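Local coordinates for acetone carboxylase alpha subunit (Xanthobacter autotrophicus Py2, PDB 5M45), which is the alpha subunit of a carboxylase enzyme complex, belongs to the hydantoinase B/oxoprolinase family and carries a manganese site, at residues A[352-363]-A[404-415]; A[545-556]-A[621-631]. All coordinates share one frame; numbering follows the deposited sequence.

Contact 1 (A[352-363]-A[404-415])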
loop_
_atom_site.group_PDB
_atom_site.type_symbol
_atom_site.label_atom_id
_atom_site.label_comp_id
_atom_site.label_asym_id
_atom_site.label_seq_id
_atom_site.Cartn_x
_atom_site.Cartn_y
_atom_site.Cartn_z
ATOM N N PHE A 352 -8.238 -0.601 -21.859
ATOM C CA PHE A 352 -8.541 0.152 -23.055
ATOM C C PHE A 352 -9.375 -0.641 -24.080
ATOM O O PHE A 352 -10.413 -0.153 -24.541
ATOM C CB PHE A 352 -7.262 0.686 -23.723
ATOM C CG PHE A 352 -7.527 1.612 -24.892
ATOM C CD1 PHE A 352 -7.829 2.940 -24.668
ATOM C CD2 PHE A 352 -7.499 1.145 -26.171
ATOM C CE1 PHE A 352 -8.106 3.803 -25.744
ATOM C CE2 PHE A 352 -7.729 2.014 -27.266
ATOM C CZ PHE A 352 -8.057 3.331 -27.043
ATOM N N THR A 353 -8.950 -1.852 -24.412
ATOM C CA THR A 353 -9.646 -2.688 -25.400
ATOM C C THR A 353 -10.982 -3.291 -24.869
ATOM O O THR A 353 -11.969 -3.453 -25.650
ATOM C CB THR A 353 -8.741 -3.792 -25.959
ATOM O OG1 THR A 353 -8.311 -4.676 -24.916
ATOM C CG2 THR A 353 -7.528 -3.195 -26.705
ATOM N N SER A 354 -11.026 -3.612 -23.575
ATOM C CA SER A 354 -12.282 -4.061 -22.924
ATOM C C SER A 354 -13.380 -2.977 -22.971
ATOM O O SER A 354 -14.567 -3.299 -23.179
ATOM C CB SER A 354 -12.057 -4.575 -21.495
ATOM O OG SER A 354 -11.195 -5.707 -21.513
ATOM N N GLY A 355 -12.986 -1.707 -22.828
ATOM C CA GLY A 355 -13.938 -0.615 -22.986
ATOM C C GLY A 355 -14.486 -0.451 -24.404
ATOM O O GLY A 355 -15.657 -0.075 -24.587
ATOM N N ILE A 356 -13.645 -0.711 -25.416
ATOM C CA ILE A 356 -14.134 -0.731 -26.804
ATOM C C ILE A 356 -15.184 -1.846 -26.961
ATOM O O ILE A 356 -16.220 -1.644 -27.634
ATOM C CB ILE A 356 -12.984 -0.848 -27.821
ATOM C CG1 ILE A 356 -12.086 0.402 -27.753
ATOM C CG2 ILE A 356 -13.535 -1.030 -29.271
ATOM C CD1 ILE A 356 -10.718 0.254 -28.451
ATOM N N TRP A 357 -14.938 -2.992 -26.320
ATOM C CA TRP A 357 -15.886 -4.123 -26.295
ATOM C C TRP A 357 -17.204 -3.706 -25.636
ATOM O O TRP A 357 -18.274 -3.994 -26.181
ATOM C CB TRP A 357 -15.238 -5.362 -25.646
ATOM C CG TRP A 357 -16.142 -6.534 -25.467
ATOM C CD1 TRP A 357 -16.334 -7.553 -26.337
ATOM C CD2 TRP A 357 -16.993 -6.794 -24.350
ATOM N NE1 TRP A 357 -17.245 -8.465 -25.825
ATOM C CE2 TRP A 357 -17.649 -8.022 -24.591
ATOM C CE3 TRP A 357 -17.222 -6.140 -23.127
ATOM C CZ2 TRP A 357 -18.541 -8.591 -23.665
ATOM C CZ3 TRP A 357 -18.104 -6.682 -22.219
ATOM C CH2 TRP A 357 -18.768 -7.895 -22.501
ATOM N N VAL A 358 -17.130 -2.958 -24.526
ATOM C CA VAL A 358 -18.332 -2.399 -23.874
ATOM C C VAL A 358 -19.154 -1.544 -24.853
ATOM O O VAL A 358 -20.381 -1.718 -24.967
ATOM C CB VAL A 358 -17.965 -1.610 -22.580
ATOM C CG1 VAL A 358 -19.184 -0.883 -22.015
ATOM C CG2 VAL A 358 -17.399 -2.560 -21.511
ATOM N N MET A 359 -18.475 -0.641 -25.572
ATOM C CA MET A 359 -19.149 0.155 -26.591
ATOM C C MET A 359 -19.832 -0.723 -27.641
ATOM O O MET A 359 -21.013 -0.464 -27.990
ATOM C CB MET A 359 -18.200 1.144 -27.271
ATOM C CG MET A 359 -18.895 1.906 -28.385
ATOM S SD MET A 359 -17.854 2.461 -29.700
ATOM C CE MET A 359 -17.250 0.948 -30.378
ATOM N N MET A 360 -19.132 -1.740 -28.140
ATOM C CA MET A 360 -19.742 -2.702 -29.063
ATOM C C MET A 360 -21.052 -3.336 -28.543
ATOM O O MET A 360 -22.009 -3.470 -29.301
ATOM C CB MET A 360 -18.777 -3.838 -29.441
ATOM C CG MET A 360 -17.550 -3.414 -30.257
ATOM S SD MET A 360 -16.215 -4.656 -30.260
ATOM C CE MET A 360 -16.904 -5.870 -31.219
ATOM N N THR A 361 -21.084 -3.717 -27.263
ATOM C CA THR A 361 -22.293 -4.287 -26.646
ATOM C C THR A 361 -23.510 -3.340 -26.650
ATOM O O THR A 361 -24.633 -3.827 -26.525
ATOM C CB THR A 361 -22.099 -4.782 -25.179
ATOM O OG1 THR A 361 -22.036 -3.663 -24.262
ATOM C CG2 THR A 361 -20.880 -5.732 -25.038
ATOM N N GLN A 362 -23.281 -2.034 -26.755
ATOM C CA GLN A 362 -24.342 -1.031 -26.746
ATOM C C GLN A 362 -24.878 -0.646 -28.142
ATOM O O GLN A 362 -25.878 0.099 -28.227
ATOM C CB GLN A 362 -23.909 0.243 -26.001
ATOM C CG GLN A 362 -23.566 -0.024 -24.546
ATOM C CD GLN A 362 -22.978 1.154 -23.814
ATOM O OE1 GLN A 362 -23.157 2.328 -24.179
ATOM N NE2 GLN A 362 -22.257 0.846 -22.740
ATOM N N THR A 363 -24.243 -1.143 -29.209
ATOM C CA THR A 363 -24.588 -0.734 -30.584
ATOM C C THR A 363 -24.532 -1.891 -31.627
ATOM O O THR A 363 -25.545 -2.141 -32.341
ATOM C CB THR A 363 -23.761 0.535 -31.015
ATOM O OG1 THR A 363 -24.180 0.989 -32.312
ATOM C CG2 THR A 363 -22.220 0.284 -31.037
ATOM N N LEU A 404 -9.689 7.331 -20.734
ATOM C CA LEU A 404 -10.431 6.255 -21.419
ATOM C C LEU A 404 -11.745 6.726 -22.080
ATOM O O LEU A 404 -11.964 6.491 -23.264
ATOM C CB LEU A 404 -10.743 5.092 -20.433
ATOM C CG LEU A 404 -9.559 4.230 -19.925
ATOM C CD1 LEU A 404 -10.025 3.259 -18.845
ATOM C CD2 LEU A 404 -8.901 3.451 -21.057
ATOM N N VAL A 405 -12.604 7.405 -21.301
ATOM C CA VAL A 405 -13.934 7.831 -21.812
ATOM C C VAL A 405 -13.803 8.918 -22.895
ATOM O O VAL A 405 -14.711 9.068 -23.739
ATOM C CB VAL A 405 -14.902 8.309 -20.701
ATOM C CG1 VAL A 405 -15.034 7.267 -19.602
ATOM C CG2 VAL A 405 -14.484 9.644 -20.117
ATOM N N SER A 406 -12.665 9.639 -22.874
ATOM C CA SER A 406 -12.386 10.715 -23.808
ATOM C C SER A 406 -11.836 10.182 -25.159
ATOM O O SER A 406 -11.980 10.838 -26.187
ATOM C CB SER A 406 -11.374 11.701 -23.177
ATOM O OG SER A 406 -11.892 12.361 -22.019
ATOM N N ALA A 407 -11.218 8.999 -25.149
ATOM C CA ALA A 407 -10.797 8.310 -26.379
ATOM C C ALA A 407 -11.906 7.464 -27.009
ATOM O O ALA A 407 -12.043 7.448 -28.231
ATOM C CB ALA A 407 -9.583 7.441 -26.077
ATOM N N TRP A 408 -12.731 6.792 -26.197
ATOM C CA TRP A 408 -13.780 5.900 -26.735
ATOM C C TRP A 408 -14.892 6.650 -27.498
ATOM O O TRP A 408 -15.456 6.107 -28.469
ATOM C CB TRP A 408 -14.409 5.022 -25.655
ATOM C CG TRP A 408 -13.488 4.060 -24.951
ATOM C CD1 TRP A 408 -12.420 3.411 -25.476
ATOM C CD2 TRP A 408 -13.582 3.637 -23.576
ATOM N NE1 TRP A 408 -11.809 2.617 -24.509
ATOM C CE2 TRP A 408 -12.512 2.755 -23.337
ATOM C CE3 TRP A 408 -14.461 3.935 -22.529
ATOM C CZ2 TRP A 408 -12.305 2.157 -22.096
ATOM C CZ3 TRP A 408 -14.260 3.313 -21.294
ATOM C CH2 TRP A 408 -13.182 2.455 -21.081
ATOM N N THR A 409 -15.202 7.871 -27.085
ATOM C CA THR A 409 -16.304 8.640 -27.687
ATOM C C THR A 409 -16.174 8.815 -29.215
ATOM O O THR A 409 -17.168 8.744 -29.930
ATOM C CB THR A 409 -16.543 9.981 -26.958
ATOM O OG1 THR A 409 -17.801 10.560 -27.355
ATOM C CG2 THR A 409 -15.409 10.948 -27.212
ATOM N N ALA A 410 -14.949 8.997 -29.713
ATOM C CA ALA A 410 -14.723 9.168 -31.156
ATOM C C ALA A 410 -15.104 7.927 -31.982
ATOM O O ALA A 410 -15.494 8.061 -33.138
ATOM C CB ALA A 410 -13.284 9.549 -31.420
ATOM N N LEU A 411 -15.028 6.729 -31.393
ATOM C CA LEU A 411 -15.334 5.503 -32.126
ATOM C C LEU A 411 -16.816 5.395 -32.481
ATOM O O LEU A 411 -17.161 4.858 -33.531
ATOM C CB LEU A 411 -14.834 4.244 -31.397
ATOM C CG LEU A 411 -13.379 4.352 -30.831
ATOM C CD1 LEU A 411 -12.894 3.083 -30.142
ATOM C CD2 LEU A 411 -12.324 4.769 -31.844
ATOM N N TRP A 412 -17.710 5.926 -31.628
ATOM C CA TRP A 412 -19.145 6.028 -31.989
ATOM C C TRP A 412 -19.365 6.840 -33.270
ATOM O O TRP A 412 -20.241 6.513 -34.078
ATOM C CB TRP A 412 -19.962 6.748 -30.905
ATOM C CG TRP A 412 -20.196 6.061 -29.612
ATOM C CD1 TRP A 412 -19.413 6.147 -28.491
ATOM C CD2 TRP A 412 -21.340 5.246 -29.242
ATOM N NE1 TRP A 412 -19.997 5.420 -27.460
ATOM C CE2 TRP A 412 -21.175 4.872 -27.897
ATOM C CE3 TRP A 412 -22.480 4.818 -29.928
ATOM C CZ2 TRP A 412 -22.099 4.075 -27.213
ATOM C CZ3 TRP A 412 -23.415 4.034 -29.262
ATOM C CH2 TRP A 412 -23.226 3.675 -27.907
ATOM N N ARG A 413 -18.587 7.915 -33.464
ATOM C CA ARG A 413 -18.732 8.731 -34.654
ATOM C C ARG A 413 -18.363 7.973 -35.934
ATOM O O ARG A 413 -19.074 8.046 -36.957
ATOM C CB ARG A 413 -17.919 10.035 -34.554
ATOM C CG ARG A 413 -18.366 10.934 -33.415
ATOM C CD ARG A 413 -17.904 12.408 -33.581
ATOM N NE ARG A 413 -16.459 12.529 -33.752
ATOM C CZ ARG A 413 -15.553 12.543 -32.760
ATOM N NH1 ARG A 413 -15.891 12.463 -31.464
ATOM N NH2 ARG A 413 -14.253 12.663 -33.076
ATOM N N GLY A 414 -17.259 7.230 -35.893
ATOM C CA GLY A 414 -16.887 6.425 -37.055
ATOM C C GLY A 414 -17.917 5.376 -37.414
ATOM O O GLY A 414 -18.333 5.268 -38.577
ATOM N N LEU A 415 -18.324 4.581 -36.417
ATOM C CA LEU A 415 -19.385 3.593 -36.651
ATOM C C LEU A 415 -20.675 4.226 -37.142
ATOM O O LEU A 415 -21.339 3.658 -38.021
ATOM C CB LEU A 415 -19.675 2.728 -35.407
ATOM C CG LEU A 415 -18.783 1.528 -35.102
ATOM C CD1 LEU A 415 -19.144 0.925 -33.734
ATOM C CD2 LEU A 415 -18.950 0.472 -36.168
#
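Helix-helix packing in the buried middle of the chain joins helix 349-361 to helix 401-422 through two tryptophans of the second helix, Trp408 and Trp412, each covered on a face by the first. The axes of segments 352-361 and 404-415 approach to 10.4 Å and cross at -42°. Trp408 lies flat against the backbone of its partner: Gly355 CA sits over the six-membered ring, 3.3 Å from Trp408 CZ2, a CH-pi approach so close that the glycine's lack of a side chain is what permits it. The opposite face of this indole rests on Leu404 O of its own helix. At the indole edge, Trp408 NE1 donates to Phe352 O at 3.1 Å, reaching a lone pair in the carbonyl plane but bent at the hydrogen to 139°. Phe352 O also takes a weak helical bond from Ile356 N, so two donors share this oxygen. With CG anti to the backbone N (chi1 -174°), the Phe352 ring slides past Trp408 in the opposite direction; Trp408 NE1 lies over one face, toward the rim, and Ala407 CB meets its edge. A turn further, Met359 lies over Trp412: SD is 4.2 Å from the centroid of the five-membered ring and nearly on its normal, with CG beside it. The bend at chi3 carries Met359 CE tip to tip with Leu415 CD1, 3.9 Å away. Gln362 OE1 reaches the edge of Trp412, while Gln362 NE2 bonds to Ile478 O. The SD placement is a Met-aromatic contact over the ring face, set within a buried, obliquely crossed helix pair.

Contact 2 (A[545-556]-A[621-631])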
loop_
_atom_site.group_PDB
_atom_site.type_symbol
_atom_site.label_atom_id
_atom_site.label_comp_id
_atom_site.label_asym_id
_atom_site.label_seq_id
_atom_site.Cartn_x
_atom_site.Cartn_y
_atom_site.Cartn_z
ATOM N N ASP A 545 -16.046 14.844 -26.161
ATOM C CA ASP A 545 -16.977 14.478 -27.235
ATOM C C ASP A 545 -17.033 15.556 -28.330
ATOM O O ASP A 545 -16.745 16.716 -28.064
ATOM C CB ASP A 545 -18.372 14.281 -26.654
ATOM C CG ASP A 545 -18.874 15.520 -25.905
ATOM O OD1 ASP A 545 -18.292 15.824 -24.818
ATOM O OD2 ASP A 545 -19.812 16.184 -26.422
ATOM N N TRP A 546 -17.318 15.162 -29.568
ATOM C CA TRP A 546 -17.585 16.082 -30.678
ATOM C C TRP A 546 -19.009 15.763 -31.193
ATOM O O TRP A 546 -19.456 14.595 -31.164
ATOM C CB TRP A 546 -16.595 15.890 -31.865
ATOM C CG TRP A 546 -15.122 16.178 -31.665
ATOM C CD1 TRP A 546 -14.443 16.345 -30.483
ATOM C CD2 TRP A 546 -14.129 16.297 -32.703
ATOM N NE1 TRP A 546 -13.102 16.548 -30.721
ATOM C CE2 TRP A 546 -12.882 16.527 -32.073
ATOM C CE3 TRP A 546 -14.170 16.208 -34.108
ATOM C CZ2 TRP A 546 -11.693 16.731 -32.808
ATOM C CZ3 TRP A 546 -13.021 16.405 -34.832
ATOM C CH2 TRP A 546 -11.781 16.640 -34.181
ATOM N N GLY A 547 -19.689 16.777 -31.707
ATOM C CA GLY A 547 -20.896 16.575 -32.478
ATOM C C GLY A 547 -20.634 15.937 -33.840
ATOM O O GLY A 547 -19.482 15.894 -34.318
ATOM N N LEU A 548 -21.688 15.451 -34.482
ATOM C CA LEU A 548 -21.583 14.684 -35.720
ATOM C C LEU A 548 -22.352 15.374 -36.854
ATOM O O LEU A 548 -23.488 15.825 -36.649
ATOM C CB LEU A 548 -22.152 13.269 -35.470
ATOM C CG LEU A 548 -22.143 12.216 -36.586
ATOM C CD1 LEU A 548 -20.737 11.960 -37.086
ATOM C CD2 LEU A 548 -22.737 10.879 -36.143
ATOM N N MET A 549 -21.753 15.398 -38.042
ATOM C CA MET A 549 -22.391 15.868 -39.291
ATOM C C MET A 549 -23.050 17.262 -39.157
ATOM O O MET A 549 -24.144 17.522 -39.691
ATOM C CB MET A 549 -23.383 14.825 -39.801
ATOM C CG MET A 549 -22.754 13.550 -40.336
ATOM S SD MET A 549 -23.901 12.141 -40.408
ATOM C CE MET A 549 -22.704 10.866 -40.770
ATOM N N GLY A 550 -22.369 18.144 -38.427
ATOM C CA GLY A 550 -22.816 19.522 -38.235
ATOM C C GLY A 550 -23.147 19.908 -36.797
ATOM O O GLY A 550 -23.323 21.102 -36.500
ATOM N N GLY A 551 -23.312 18.909 -35.934
ATOM C CA GLY A 551 -23.554 19.122 -34.519
ATOM C C GLY A 551 -22.312 19.563 -33.765
ATOM O O GLY A 551 -21.175 19.425 -34.275
ATOM N N TYR A 552 -22.533 20.079 -32.557
ATOM C CA TYR A 552 -21.495 20.647 -31.690
ATOM C C TYR A 552 -21.221 19.782 -30.462
ATOM O O TYR A 552 -22.109 18.989 -30.042
ATOM C CB TYR A 552 -21.928 22.060 -31.225
ATOM C CG TYR A 552 -21.857 23.109 -32.349
ATOM C CD1 TYR A 552 -22.879 23.229 -33.292
ATOM C CD2 TYR A 552 -20.777 23.989 -32.441
ATOM C CE1 TYR A 552 -22.826 24.221 -34.289
ATOM C CE2 TYR A 552 -20.719 24.957 -33.436
ATOM C CZ TYR A 552 -21.744 25.042 -34.383
ATOM O OH TYR A 552 -21.644 25.999 -35.389
ATOM N N PRO A 553 -20.014 19.919 -29.855
ATOM C CA PRO A 553 -19.722 19.245 -28.592
ATOM C C PRO A 553 -20.642 19.740 -27.460
ATOM O O PRO A 553 -21.081 20.893 -27.480
ATOM C CB PRO A 553 -18.287 19.692 -28.268
ATOM C CG PRO A 553 -17.727 20.247 -29.548
ATOM C CD PRO A 553 -18.907 20.809 -30.260
ATOM N N ALA A 554 -20.876 18.880 -26.477
ATOM C CA ALA A 554 -21.444 19.325 -25.205
ATOM C C ALA A 554 -20.590 20.437 -24.586
ATOM O O ALA A 554 -19.406 20.598 -24.922
ATOM C CB ALA A 554 -21.512 18.159 -24.232
ATOM N N ALA A 555 -21.177 21.164 -23.629
ATOM C CA ALA A 555 -20.426 22.110 -22.800
ATOM C C ALA A 555 -19.299 21.416 -22.039
ATOM O O ALA A 555 -19.399 20.226 -21.740
ATOM C CB ALA A 555 -21.358 22.800 -21.818
ATOM N N SER A 556 -18.244 22.176 -21.715
ATOM C CA SER A 556 -17.110 21.712 -20.917
ATOM C C SER A 556 -17.335 22.064 -19.427
ATOM O O SER A 556 -18.404 22.555 -19.063
ATOM C CB SER A 556 -15.800 22.297 -21.483
ATOM O OG SER A 556 -15.729 23.719 -21.356
ATOM N N TYR A 621 -21.556 19.178 -10.954
ATOM C CA TYR A 621 -22.057 19.418 -12.330
ATOM C C TYR A 621 -21.738 18.186 -13.192
ATOM O O TYR A 621 -20.553 17.854 -13.420
ATOM C CB TYR A 621 -21.423 20.743 -12.878
ATOM C CG TYR A 621 -21.366 20.975 -14.404
ATOM C CD1 TYR A 621 -22.278 20.392 -15.300
ATOM C CD2 TYR A 621 -20.399 21.843 -14.940
ATOM C CE1 TYR A 621 -22.191 20.617 -16.687
ATOM C CE2 TYR A 621 -20.321 22.085 -16.329
ATOM C CZ TYR A 621 -21.203 21.452 -17.186
ATOM O OH TYR A 621 -21.088 21.675 -18.543
ATOM N N MET A 622 -22.794 17.527 -13.674
ATOM C CA MET A 622 -22.673 16.367 -14.581
ATOM C C MET A 622 -22.804 16.785 -16.049
ATOM O O MET A 622 -23.701 17.562 -16.405
ATOM C CB MET A 622 -23.740 15.300 -14.256
ATOM C CG MET A 622 -23.352 14.339 -13.138
ATOM S SD MET A 622 -22.826 15.032 -11.544
ATOM C CE MET A 622 -24.331 15.849 -11.030
ATOM N N ARG A 623 -21.937 16.250 -16.899
ATOM C CA ARG A 623 -21.859 16.724 -18.300
ATOM C C ARG A 623 -22.967 16.218 -19.235
ATOM O O ARG A 623 -23.568 15.154 -19.024
ATOM C CB ARG A 623 -20.514 16.323 -18.935
ATOM C CG ARG A 623 -19.231 16.562 -18.126
ATOM C CD ARG A 623 -19.032 18.006 -17.684
ATOM N NE ARG A 623 -17.692 18.168 -17.071
ATOM C CZ ARG A 623 -17.423 18.510 -15.811
ATOM N NH1 ARG A 623 -18.364 18.790 -14.915
ATOM N NH2 ARG A 623 -16.152 18.614 -15.439
ATOM N N GLY A 624 -23.195 16.995 -20.282
ATOM C CA GLY A 624 -24.064 16.625 -21.381
ATOM C C GLY A 624 -23.339 15.821 -22.456
ATOM O O GLY A 624 -22.122 15.575 -22.382
ATOM N N GLY A 625 -24.128 15.385 -23.436
ATOM C CA GLY A 625 -23.652 14.652 -24.617
ATOM C C GLY A 625 -23.694 15.495 -25.910
ATOM O O GLY A 625 -24.347 16.532 -25.933
ATOM N N PRO A 626 -22.992 15.036 -26.965
ATOM C CA PRO A 626 -22.863 15.759 -28.238
ATOM C C PRO A 626 -24.102 15.782 -29.155
ATOM O O PRO A 626 -24.958 14.888 -29.112
ATOM C CB PRO A 626 -21.710 15.027 -28.924
ATOM C CG PRO A 626 -21.819 13.602 -28.423
ATOM C CD PRO A 626 -22.240 13.762 -26.970
ATOM N N GLY A 627 -24.170 16.815 -29.991
ATOM C CA GLY A 627 -25.304 17.026 -30.907
ATOM C C GLY A 627 -25.111 16.371 -32.296
ATOM O O GLY A 627 -23.998 15.875 -32.619
ATOM N N PHE A 628 -26.202 16.376 -33.089
ATOM C CA PHE A 628 -26.259 15.865 -34.448
ATOM C C PHE A 628 -26.887 16.854 -35.442
ATOM O O PHE A 628 -28.000 17.354 -35.219
ATOM C CB PHE A 628 -27.102 14.566 -34.518
ATOM C CG PHE A 628 -27.149 13.967 -35.907
ATOM C CD1 PHE A 628 -28.089 14.391 -36.834
ATOM C CD2 PHE A 628 -26.219 13.034 -36.290
ATOM C CE1 PHE A 628 -28.086 13.892 -38.146
ATOM C CE2 PHE A 628 -26.229 12.508 -37.606
ATOM C CZ PHE A 628 -27.153 12.938 -38.511
ATOM N N GLY A 629 -26.210 17.057 -36.577
ATOM C CA GLY A 629 -26.735 17.894 -37.675
ATOM C C GLY A 629 -26.628 19.400 -37.475
ATOM O O GLY A 629 -26.385 19.878 -36.373
ATOM N N ASP A 630 -26.877 20.145 -38.546
ATOM C CA ASP A 630 -26.846 21.612 -38.517
ATOM C C ASP A 630 -27.961 22.163 -37.621
ATOM O O ASP A 630 -29.121 21.910 -37.895
ATOM C CB ASP A 630 -27.019 22.150 -39.961
ATOM C CG ASP A 630 -26.786 23.676 -40.099
ATOM O OD1 ASP A 630 -26.746 24.400 -39.085
ATOM O OD2 ASP A 630 -26.643 24.141 -41.269
ATOM N N PRO A 631 -27.620 22.965 -36.584
ATOM C CA PRO A 631 -28.675 23.553 -35.727
ATOM C C PRO A 631 -29.678 24.403 -36.479
ATOM O O PRO A 631 -30.802 24.581 -36.021
ATOM C CB PRO A 631 -27.883 24.476 -34.782
ATOM C CG PRO A 631 -26.520 23.894 -34.735
ATOM C CD PRO A 631 -26.273 23.326 -36.102
HETATM O O HOH W 1 -19.361 15.667 -22.317
HETATM O O HOH W 2 -21.752 19.583 -20.407
#
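The Tyr621 ring has Ser556 O near its plane at the edge and Arg623 NH1 over one face, and its hydroxyl donates to Ser556 O at 2.9 Å, from above the carbonyl plane. A water spans the same end, giving hydrogen bonds to Ala555 O and Tyr621 OH and accepting one from Gly624 N. The Phe628 ring is met obliquely by Met549 SD, 3.7 Å from Phe628 CE2, a Met-aromatic contact beside Leu548 CD2. Tyr552 turns its ring edge to Pro631, and its hydroxyl is bonded to an acidic side chain on the chain of another protein.

Between these rings the loops pair by backbone. A type I' turn from Leu548 to Gly551 presents Leu548 O to two donors, Gly551 N within the turn and Gly629 N of the facing loop; the latter bond is 3.0 Å and almost straight at 172°. Leu548 N returns a bond to Gly627 O, making a single beta bridge between Leu548 and Phe628, and Gly627 N binds Tyr552 O at 3.0 Å. Gly551 CA passes 3.8 Å from Gly627 O, backbone against backbone.

Asp545, with CG between the backbone N and the carbonyl carbon (chi1 57°), brings its carboxylate obliquely across Pro626, its OD2 3.3 Å from Pro626 CB. That oxygen accepts from Ala554 N on its syn side, and OD1 takes a hydrogen bond from a water that also donates to Gly624 O.

In the fold
Both contacts are buried, but the centre of contact 1 is about 9 Å, and that of contact 2 about 18 Å, from the centre of the chain, and the chain of another protein comes within reach of many residues of the latter. Helix 401-422 ties them together: it forms half of contact 1, while Arg413 and Thr409 pack on Trp546 and Asp545 of contact 2, Arg413 NH1 approaching Trp546 CB to 3.5 Å. Their chemistry differs accordingly. The central helix pair relies on indole faces, methionine and aliphatic groups, with one cross-helix hydrogen bond; the loops of contact 2 rely on backbone bonds, glycines and waters. Each has a Met-aromatic contact, over the face in contact 1 and oblique in contact 2.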